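Local coordinates for protein cyclodipeptide synthetase (Mycobacterium tuberculosis, PDB 2X9Q) that probably joins two tyrosines, taken from tyrosyl-tRNA without use of ATP, into cyclo(L-Tyr-L-Tyr), an intermediate in mycocyclosin biosynthesis, at residues S92-R96 and Q97-D101; N143-G146 and V147-K150; S175-A178 and Y179-H183; E194-R197 and A198-D202. All coordinates share one frame; numbering follows the deposited sequence.

The four contacts are local, each within one continuous run of chain, and they follow one another from contact 1 to contact 4. Contact 1 opens helix 96-109, just after strand 82-87 of the mixed sheet, and contact 2 lies midway along helix 133-158. These two helices touch, Leu99 CD1 lying 3.7 Å from Lys150 CB, and the contact centres are about 12 Å apart. Contacts 3 and 4 start the consecutive helices 177-192 and 194-210, with centres about 23 Å apart. Contacts 1 and 4 lie on opposite sides of the chain's centre, about 34 Å between centres. Three of the four thus mark helix beginnings around a HUP-clan, synthetase-like core.

Contact 1: residues S92-R96 and Q97-D101; sequences SYFSR and QRLRD
Tyr93 swings its ring anti to the backbone N (chi1 178°), and Arg98, with CG likewise anti to N, bends its chain at chi2 and chi3 to fold the guanidinium back over that ring. The two groups lie nearly flat on each other, their planes 25° apart. Arg98 NE comes down on the face, 3.3 Å from Tyr93 CE1 near the rim. The cation-pi contact, from Arg98 CZ, is off-centre. Arg98 CD adds a CH-pi contact over the same ring, 4.2 Å from the Tyr93 centroid. A weak hydrogen bond runs from Arg98 NE to Tyr93 O at 3.4 Å. Ser95 is the N-cap of helix 96-109: its OG accepts from Arg98 N at 3.0 Å, in a nearly straight bond (166°). Ser95 O receives Leu99 N. Leu99 CD2 meets Phe94 CD1 at 3.9 Å, both side chains packing on Val87 of strand 82-87. Phe94 also centres an inverse gamma turn. Asn91, a probable substrate-binding residue, accepts from Tyr93 N, and His254 stacks on Tyr93. Arg98 is thus tied to the turn through both its backbone N-H and its side chain, and the pi cloud of Tyr93 probably helps to stabilise its positive charge.

Contact 2: residues N143-G146 and V147-K150; sequences NIRG and VRAK
Backbone hydrogen bonds join Asn143-Gly146 to Val147-Lys150 as about two turns of alpha-helix, each N-H reaching the carbonyl four residues earlier. Arg148 N to Ile144 O measures 2.9 Å, and Lys150 N to Gly146 O is also 2.9 Å and nearly straight at 171°.

Side-chain carbons pack on the backbone carbonyls of the preceding turn. Val147 CG1 sits between its own N and carbonyl carbon (chi1 78°), which lays it 3.6 Å from Ile144 O. The stem of Lys150 likewise rests there, its CG 3.3 Å from Gly146 O, before the chain runs on extended. Ile144 CG2 approaches the end of Arg148 obliquely in a van der Waals contact, 4.0 Å from Arg148 NH1.

Charge enters with Arg145 and Arg148, whose side chains run side by side in the same direction. Arg145 NH2 comes to the edge of the Arg148 guanidinium, 3.9 Å from its NH2, with the two planes turned 71° apart. Two like charges so close probably repel each other mildly. Arg148 NE has a weak hydrogen bond to Tyr117 OH.

The Asn143 side chain lies about 5 Å from that of Lys139, which could be involved in aminoacyl-tRNA binding. Within the fold, Ile144 and Val147 face Tyr117 of strand 112-117, and Val147 also meets Pro89. Asn143 ND2 bonds to Tyr126 OH of helix 122-128, while Lys150 packs on Arg96 and Leu99 of helix 96-109.

Contact 3: residues S175-A178 and Y179-H183; sequences SNEA and YRELH
This is a helix N-terminus closed by its own side chain: Asn176 caps helix 177-192, which follows the loop after strand 165-169, and the first turns of that helix pack on helix 220-244. Asn176 OD1 accepts from Tyr179 N at 3.0 Å. The donor lies in the plane of the amide, on a lone pair of OD1, and the N-H...O angle is 161°. Asn176 owes this reach to CG standing anti to the backbone N (chi1 177°), beside the carbonyl carbon. Its other end, ND2, bonds to Ile243 O of helix 220-244, so the amide is held at both its oxygen and its nitrogen and joins the two helices.

An N-cap of this kind supplies an acceptor to an amide of the first turn, where no earlier helical carbonyl is available. Regular bonding then takes over, from Arg180 N to Asn176 O at 3.0 Å and from Leu182 N to Ala178 O at 2.9 Å. Asn176 OD1 also touches Tyr179 CB at 3.7 Å, the amide standing almost perpendicular to the phenol ring, with 85° between planes. The far end of Tyr179 leaves this turn and gives its OH to Ala232 O, in a segment that probably binds substrate.

On the exposed side Glu181 OE2 comes 3.5 Å from Glu177 OE2, the carboxylates being turned against each other; this proximity of like charges may raise the proton affinity of one of them. Arg180 lays its CG 3.4 Å from Asn176 O and sends NE back in a weak hydrogen bond to Gln174 O.

Contact 4: residues E194-R197 and A198-D202; sequences EDMR and AVCQD. Unlike the reference sequence in segment 194-197: Met196 (reference Leu).
The Arg197 guanidinium is folded back within 194-197, with Glu194 CA over one face, 3.4 Å above its plane and toward the rim, while across the junction Ala198 N reaches Glu194 O at 2.9 Å from well above the carbonyl plane, off the lone-pair directions. In Arg197 CG stands anti to the backbone N, and the bend at chi3 (67°) turns the head toward the helix start. Cys200 N meets Met196 O at 3.0 Å in a nearly straight bond (172°). Ala198 CB touches the first of these carbonyls, 3.4 Å from Glu194 O. Gln201 lays CG against the preceding turn, 3.4 Å from Arg197 O. Met196, modelled as selenomethionine where the reference sequence has leucine, bends its chain so that CE comes 4.1 Å from Cys200 SG. Both side chains pack on Leu190 and on Met262 of helix 260-263, and Cys200 also touches Met227 of helix 220-244. Asp193 OD1 accepts from Met196 N just before this turn. The chemistry thus divides the helix start: the CE methyl of Met196 and the thiol of Cys200 make an apolar contact facing the neighbouring helices, while Arg197 NH1 donates to the carbonyl of Leu190, near the end of helix 177-192.

Contact 1: residues S92-R96 and Q97-D101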
# COMPACT_ATOMS: atom_id res chain seq x y z
N SER A 92 -1.65 1.19 15.46
CA SER A 92 -0.62 0.77 16.44
C SER A 92 0.23 -0.44 16.01
O SER A 92 1.25 -0.72 16.60
CB SER A 92 -1.24 0.44 17.78
OG SER A 92 -2.24 -0.56 17.52
N TYR A 93 -0.16 -1.16 14.98
CA TYR A 93 0.72 -2.24 14.44
C TYR A 93 2.12 -1.68 14.14
O TYR A 93 3.14 -2.36 14.33
CB TYR A 93 0.06 -2.81 13.16
CG TYR A 93 0.90 -3.87 12.50
CD1 TYR A 93 0.91 -5.20 12.98
CD2 TYR A 93 1.70 -3.57 11.37
CE1 TYR A 93 1.69 -6.22 12.33
CE2 TYR A 93 2.45 -4.54 10.75
CZ TYR A 93 2.44 -5.87 11.21
OH TYR A 93 3.24 -6.81 10.55
N PHE A 94 2.18 -0.45 13.64
CA PHE A 94 3.47 0.17 13.26
C PHE A 94 4.18 0.82 14.41
O PHE A 94 4.44 2.03 14.41
CB PHE A 94 3.34 1.13 12.03
CG PHE A 94 2.79 0.41 10.79
CD1 PHE A 94 3.63 -0.44 10.05
CD2 PHE A 94 1.43 0.56 10.39
CE1 PHE A 94 3.14 -1.14 8.90
CE2 PHE A 94 0.89 -0.16 9.28
CZ PHE A 94 1.80 -0.99 8.53
N SER A 95 4.56 -0.01 15.37
CA SER A 95 5.32 0.44 16.51
C SER A 95 6.74 0.67 16.02
O SER A 95 7.10 0.24 14.89
CB SER A 95 5.29 -0.69 17.59
OG SER A 95 6.17 -1.75 17.13
N ARG A 96 7.55 1.34 16.85
CA ARG A 96 8.97 1.49 16.54
C ARG A 96 9.67 0.14 16.31
O ARG A 96 10.49 0.01 15.40
CB ARG A 96 9.71 2.29 17.68
CG ARG A 96 9.49 3.83 17.57
CD ARG A 96 10.35 4.45 16.47
NE ARG A 96 11.72 4.03 16.74
CZ ARG A 96 12.51 4.62 17.64
NH1 ARG A 96 13.72 4.10 17.91
NH2 ARG A 96 12.10 5.73 18.29
N GLN A 97 9.42 -0.82 17.16
CA GLN A 97 10.11 -2.13 16.98
C GLN A 97 9.64 -2.81 15.65
O GLN A 97 10.47 -3.38 14.94
CB GLN A 97 9.78 -3.07 18.18
CG GLN A 97 10.56 -4.47 18.14
CD GLN A 97 12.08 -4.24 18.01
OE1 GLN A 97 12.73 -4.60 16.99
NE2 GLN A 97 12.66 -3.56 19.01
N ARG A 98 8.32 -2.77 15.35
CA ARG A 98 7.82 -3.43 14.14
C ARG A 98 8.44 -2.76 12.92
O ARG A 98 8.79 -3.45 11.98
CB ARG A 98 6.30 -3.36 14.01
CG ARG A 98 5.71 -4.15 12.75
CD ARG A 98 5.58 -5.54 13.20
NE ARG A 98 4.42 -5.47 14.09
CZ ARG A 98 4.16 -6.31 15.08
NH1 ARG A 98 4.98 -7.35 15.31
NH2 ARG A 98 3.06 -6.10 15.80
N LEU A 99 8.57 -1.42 12.92
CA LEU A 99 9.16 -0.71 11.77
C LEU A 99 10.63 -1.10 11.62
O LEU A 99 11.15 -1.26 10.50
CB LEU A 99 9.02 0.80 11.92
CG LEU A 99 7.55 1.31 11.72
CD1 LEU A 99 7.49 2.77 12.25
CD2 LEU A 99 7.19 1.23 10.19
N ARG A 100 11.35 -1.17 12.75
CA ARG A 100 12.74 -1.64 12.66
C ARG A 100 12.82 -3.06 12.11
O ARG A 100 13.68 -3.35 11.34
CB ARG A 100 13.40 -1.62 14.03
CG ARG A 100 14.91 -1.76 13.99
CD ARG A 100 15.48 -1.58 15.43
NE ARG A 100 16.77 -2.24 15.45
CZ ARG A 100 17.89 -1.65 15.05
NH1 ARG A 100 17.88 -0.36 14.64
NH2 ARG A 100 19.01 -2.33 15.07
N ASP A 101 11.97 -3.95 12.57
CA ASP A 101 12.02 -5.33 12.13
C ASP A 101 11.74 -5.39 10.61
O ASP A 101 12.47 -6.06 9.82
CB ASP A 101 11.01 -6.13 12.95
CG ASP A 101 11.48 -6.38 14.39
OD1 ASP A 101 12.67 -6.09 14.66
OD2 ASP A 101 10.66 -6.86 15.21

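Contact 2: residues N143-G146 and V147-K150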
# COMPACT_ATOMS: atom_id res chain seq x y z
N ASN A 143 -1.32 12.25 13.91
CA ASN A 143 -1.00 10.88 13.56
C ASN A 143 0.01 10.80 12.44
O ASN A 143 0.86 9.88 12.41
CB ASN A 143 -2.32 10.16 13.22
CG ASN A 143 -3.17 9.87 14.47
OD1 ASN A 143 -2.69 10.01 15.56
ND2 ASN A 143 -4.42 9.47 14.29
N ILE A 144 -0.08 11.74 11.49
CA ILE A 144 0.88 11.83 10.40
C ILE A 144 2.33 12.26 10.89
O ILE A 144 3.33 11.59 10.54
CB ILE A 144 0.42 12.72 9.23
CG1 ILE A 144 -0.82 12.11 8.51
CG2 ILE A 144 1.57 12.94 8.27
CD1 ILE A 144 -1.58 13.17 7.61
N ARG A 145 2.43 13.27 11.78
CA ARG A 145 3.72 13.52 12.48
C ARG A 145 4.26 12.29 13.18
O ARG A 145 5.44 12.04 13.09
CB ARG A 145 3.59 14.62 13.55
CG ARG A 145 3.21 16.02 12.96
CD ARG A 145 3.55 17.16 14.10
NE ARG A 145 3.05 18.49 13.68
CZ ARG A 145 3.66 19.27 12.80
NH1 ARG A 145 3.13 20.44 12.52
NH2 ARG A 145 4.79 18.88 12.18
N GLY A 146 3.43 11.56 13.94
CA GLY A 146 3.95 10.42 14.69
C GLY A 146 4.53 9.35 13.72
O GLY A 146 5.66 8.83 13.94
N VAL A 147 3.76 9.00 12.66
CA VAL A 147 4.24 7.90 11.84
C VAL A 147 5.47 8.39 11.01
O VAL A 147 6.45 7.67 10.88
CB VAL A 147 3.06 7.28 11.03
CG1 VAL A 147 2.74 8.12 9.86
CG2 VAL A 147 3.40 5.88 10.60
N ARG A 148 5.44 9.63 10.52
CA ARG A 148 6.60 10.15 9.82
C ARG A 148 7.87 10.02 10.73
O ARG A 148 8.96 9.65 10.26
CB ARG A 148 6.38 11.65 9.39
CG ARG A 148 7.65 12.37 8.86
CD ARG A 148 7.47 13.92 8.91
NE ARG A 148 6.35 14.39 8.15
CZ ARG A 148 5.47 15.33 8.50
NH1 ARG A 148 4.53 15.62 7.62
NH2 ARG A 148 5.46 15.97 9.66
N ALA A 149 7.75 10.48 11.99
CA ALA A 149 8.87 10.52 12.87
C ALA A 149 9.35 9.09 13.18
O ALA A 149 10.53 8.84 13.15
CB ALA A 149 8.44 11.21 14.18
N LYS A 150 8.45 8.17 13.50
CA LYS A 150 8.87 6.77 13.80
C LYS A 150 9.60 6.17 12.58
O LYS A 150 10.64 5.53 12.74
CB LYS A 150 7.74 5.86 14.18
CG LYS A 150 7.09 6.32 15.51
CD LYS A 150 5.82 5.48 15.70
CE LYS A 150 5.22 5.72 17.06
NZ LYS A 150 4.25 4.57 17.39

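Contact 3: residues S175-A178 and Y179-H183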
# COMPACT_ATOMS: atom_id res chain seq x y z
N SER A 175 3.58 14.80 -7.53
CA SER A 175 4.29 15.48 -8.59
C SER A 175 5.05 14.51 -9.54
O SER A 175 5.81 14.96 -10.42
CB SER A 175 5.28 16.42 -7.94
OG SER A 175 6.32 15.66 -7.43
N ASN A 176 4.87 13.20 -9.37
CA ASN A 176 5.52 12.22 -10.22
C ASN A 176 4.61 11.98 -11.46
O ASN A 176 3.41 11.68 -11.32
CB ASN A 176 5.75 10.94 -9.40
CG ASN A 176 6.38 9.83 -10.23
OD1 ASN A 176 5.69 9.20 -10.99
ND2 ASN A 176 7.69 9.57 -10.05
N GLU A 177 5.13 12.20 -12.67
CA GLU A 177 4.28 12.02 -13.87
C GLU A 177 3.71 10.58 -14.04
O GLU A 177 2.54 10.47 -14.33
CB GLU A 177 5.04 12.46 -15.17
CG GLU A 177 4.09 12.67 -16.33
CD GLU A 177 4.86 12.91 -17.70
OE1 GLU A 177 5.98 12.36 -17.90
OE2 GLU A 177 4.31 13.66 -18.57
N ALA A 178 4.48 9.50 -13.83
CA ALA A 178 3.89 8.15 -13.96
C ALA A 178 2.71 7.96 -12.92
O ALA A 178 1.67 7.42 -13.25
CB ALA A 178 4.93 7.08 -13.76
N TYR A 179 2.90 8.44 -11.68
CA TYR A 179 1.87 8.28 -10.66
C TYR A 179 0.64 9.01 -11.17
O TYR A 179 -0.50 8.48 -11.12
CB TYR A 179 2.35 8.92 -9.31
CG TYR A 179 1.26 9.00 -8.28
CD1 TYR A 179 0.29 10.04 -8.30
CD2 TYR A 179 1.21 8.07 -7.26
CE1 TYR A 179 -0.77 10.11 -7.31
CE2 TYR A 179 0.15 8.11 -6.28
CZ TYR A 179 -0.81 9.14 -6.31
OH TYR A 179 -1.81 9.13 -5.36
N ARG A 180 0.83 10.26 -11.61
CA ARG A 180 -0.29 11.04 -12.07
C ARG A 180 -1.06 10.39 -13.26
O ARG A 180 -2.28 10.45 -13.32
CB ARG A 180 0.19 12.42 -12.53
CG ARG A 180 0.55 13.42 -11.49
CD ARG A 180 1.01 14.69 -12.36
NE ARG A 180 1.27 15.87 -11.56
CZ ARG A 180 0.61 17.04 -11.66
NH1 ARG A 180 -0.37 17.24 -12.56
NH2 ARG A 180 0.95 18.05 -10.85
N GLU A 181 -0.34 9.77 -14.20
CA GLU A 181 -0.96 9.05 -15.30
C GLU A 181 -1.71 7.81 -14.81
O GLU A 181 -2.82 7.59 -15.21
CB GLU A 181 0.10 8.69 -16.38
CG GLU A 181 0.47 9.96 -17.20
CD GLU A 181 1.61 9.78 -18.25
OE1 GLU A 181 1.90 8.63 -18.59
OE2 GLU A 181 2.23 10.80 -18.69
N LEU A 182 -1.12 7.05 -13.92
CA LEU A 182 -1.81 5.90 -13.34
C LEU A 182 -3.09 6.34 -12.61
O LEU A 182 -4.14 5.73 -12.80
CB LEU A 182 -0.88 5.11 -12.39
CG LEU A 182 0.23 4.37 -13.16
CD1 LEU A 182 1.49 4.12 -12.19
CD2 LEU A 182 -0.35 3.06 -13.89
N HIS A 183 -3.00 7.38 -11.80
CA HIS A 183 -4.15 7.87 -10.99
C HIS A 183 -5.29 8.34 -11.92
O HIS A 183 -6.47 7.91 -11.72
CB HIS A 183 -3.77 8.98 -9.99
CG HIS A 183 -4.81 9.27 -8.97
ND1 HIS A 183 -5.67 10.37 -9.04
CD2 HIS A 183 -5.18 8.58 -7.86
CE1 HIS A 183 -6.47 10.35 -7.99
NE2 HIS A 183 -6.18 9.28 -7.25

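Contact 4: residues E194-R197 and A198-D202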
# COMPACT_ATOMS: atom_id res chain seq x y z
N GLU A 194 -19.27 1.35 -15.31
CA GLU A 194 -19.98 1.18 -14.08
C GLU A 194 -19.87 -0.25 -13.56
O GLU A 194 -20.04 -0.43 -12.39
CB GLU A 194 -21.46 1.62 -14.19
CG GLU A 194 -22.22 0.73 -15.22
CD GLU A 194 -23.76 0.97 -15.16
OE1 GLU A 194 -24.22 2.12 -15.28
OE2 GLU A 194 -24.50 0.01 -14.94
N ASP A 195 -19.57 -1.24 -14.40
CA ASP A 195 -19.38 -2.61 -13.89
C ASP A 195 -18.07 -2.71 -13.08
O ASP A 195 -18.03 -3.26 -12.02
CB ASP A 195 -19.39 -3.66 -15.01
CG ASP A 195 -20.69 -3.59 -15.88
OD1 ASP A 195 -21.77 -3.46 -15.30
OD2 ASP A 195 -20.60 -3.67 -17.11
N MSE A 196 -17.02 -2.14 -13.62
CA MSE A 196 -15.75 -2.07 -12.91
C MSE A 196 -15.88 -1.28 -11.63
O MSE A 196 -15.44 -1.72 -10.55
CB MSE A 196 -14.65 -1.46 -13.82
CG MSE A 196 -13.26 -1.78 -13.30
SE MSE A 196 -12.13 -0.22 -13.53
CE MSE A 196 -13.33 0.50 -12.26
N ARG A 197 -16.52 -0.12 -11.72
CA ARG A 197 -16.82 0.61 -10.50
C ARG A 197 -17.60 -0.19 -9.45
O ARG A 197 -17.35 -0.06 -8.21
CB ARG A 197 -17.60 1.91 -10.86
CG ARG A 197 -17.84 2.83 -9.65
CD ARG A 197 -18.39 4.25 -10.11
NE ARG A 197 -19.75 4.08 -10.67
CZ ARG A 197 -20.17 4.26 -11.94
NH1 ARG A 197 -19.38 4.64 -13.01
NH2 ARG A 197 -21.45 4.00 -12.12
N ALA A 198 -18.61 -0.93 -9.90
CA ALA A 198 -19.44 -1.73 -8.90
C ALA A 198 -18.58 -2.80 -8.18
O ALA A 198 -18.68 -3.00 -6.96
CB ALA A 198 -20.63 -2.41 -9.67
N VAL A 199 -17.74 -3.49 -8.96
CA VAL A 199 -16.79 -4.45 -8.34
C VAL A 199 -15.93 -3.76 -7.31
O VAL A 199 -15.83 -4.27 -6.21
CB VAL A 199 -15.98 -5.24 -9.41
CG1 VAL A 199 -14.96 -6.29 -8.71
CG2 VAL A 199 -17.03 -6.01 -10.28
N CYS A 200 -15.32 -2.60 -7.67
CA CYS A 200 -14.50 -1.84 -6.69
C CYS A 200 -15.33 -1.40 -5.49
O CYS A 200 -14.82 -1.45 -4.38
CB CYS A 200 -13.82 -0.62 -7.37
SG CYS A 200 -12.64 -1.13 -8.61
N GLN A 201 -16.62 -1.01 -5.66
CA GLN A 201 -17.42 -0.62 -4.45
C GLN A 201 -17.68 -1.81 -3.57
O GLN A 201 -17.68 -1.66 -2.35
CB GLN A 201 -18.84 -0.09 -4.73
CG GLN A 201 -18.95 1.13 -5.48
CD GLN A 201 -18.77 2.37 -4.61
OE1 GLN A 201 -19.09 2.41 -3.37
NE2 GLN A 201 -18.23 3.38 -5.24
N ASP A 202 -17.93 -3.01 -4.17
CA ASP A 202 -18.14 -4.17 -3.36
C ASP A 202 -16.87 -4.40 -2.53
O ASP A 202 -16.94 -4.74 -1.34
CB ASP A 202 -18.45 -5.44 -4.20
CG ASP A 202 -19.10 -6.53 -3.35
OD1 ASP A 202 -20.23 -6.28 -2.84
OD2 ASP A 202 -18.51 -7.61 -3.16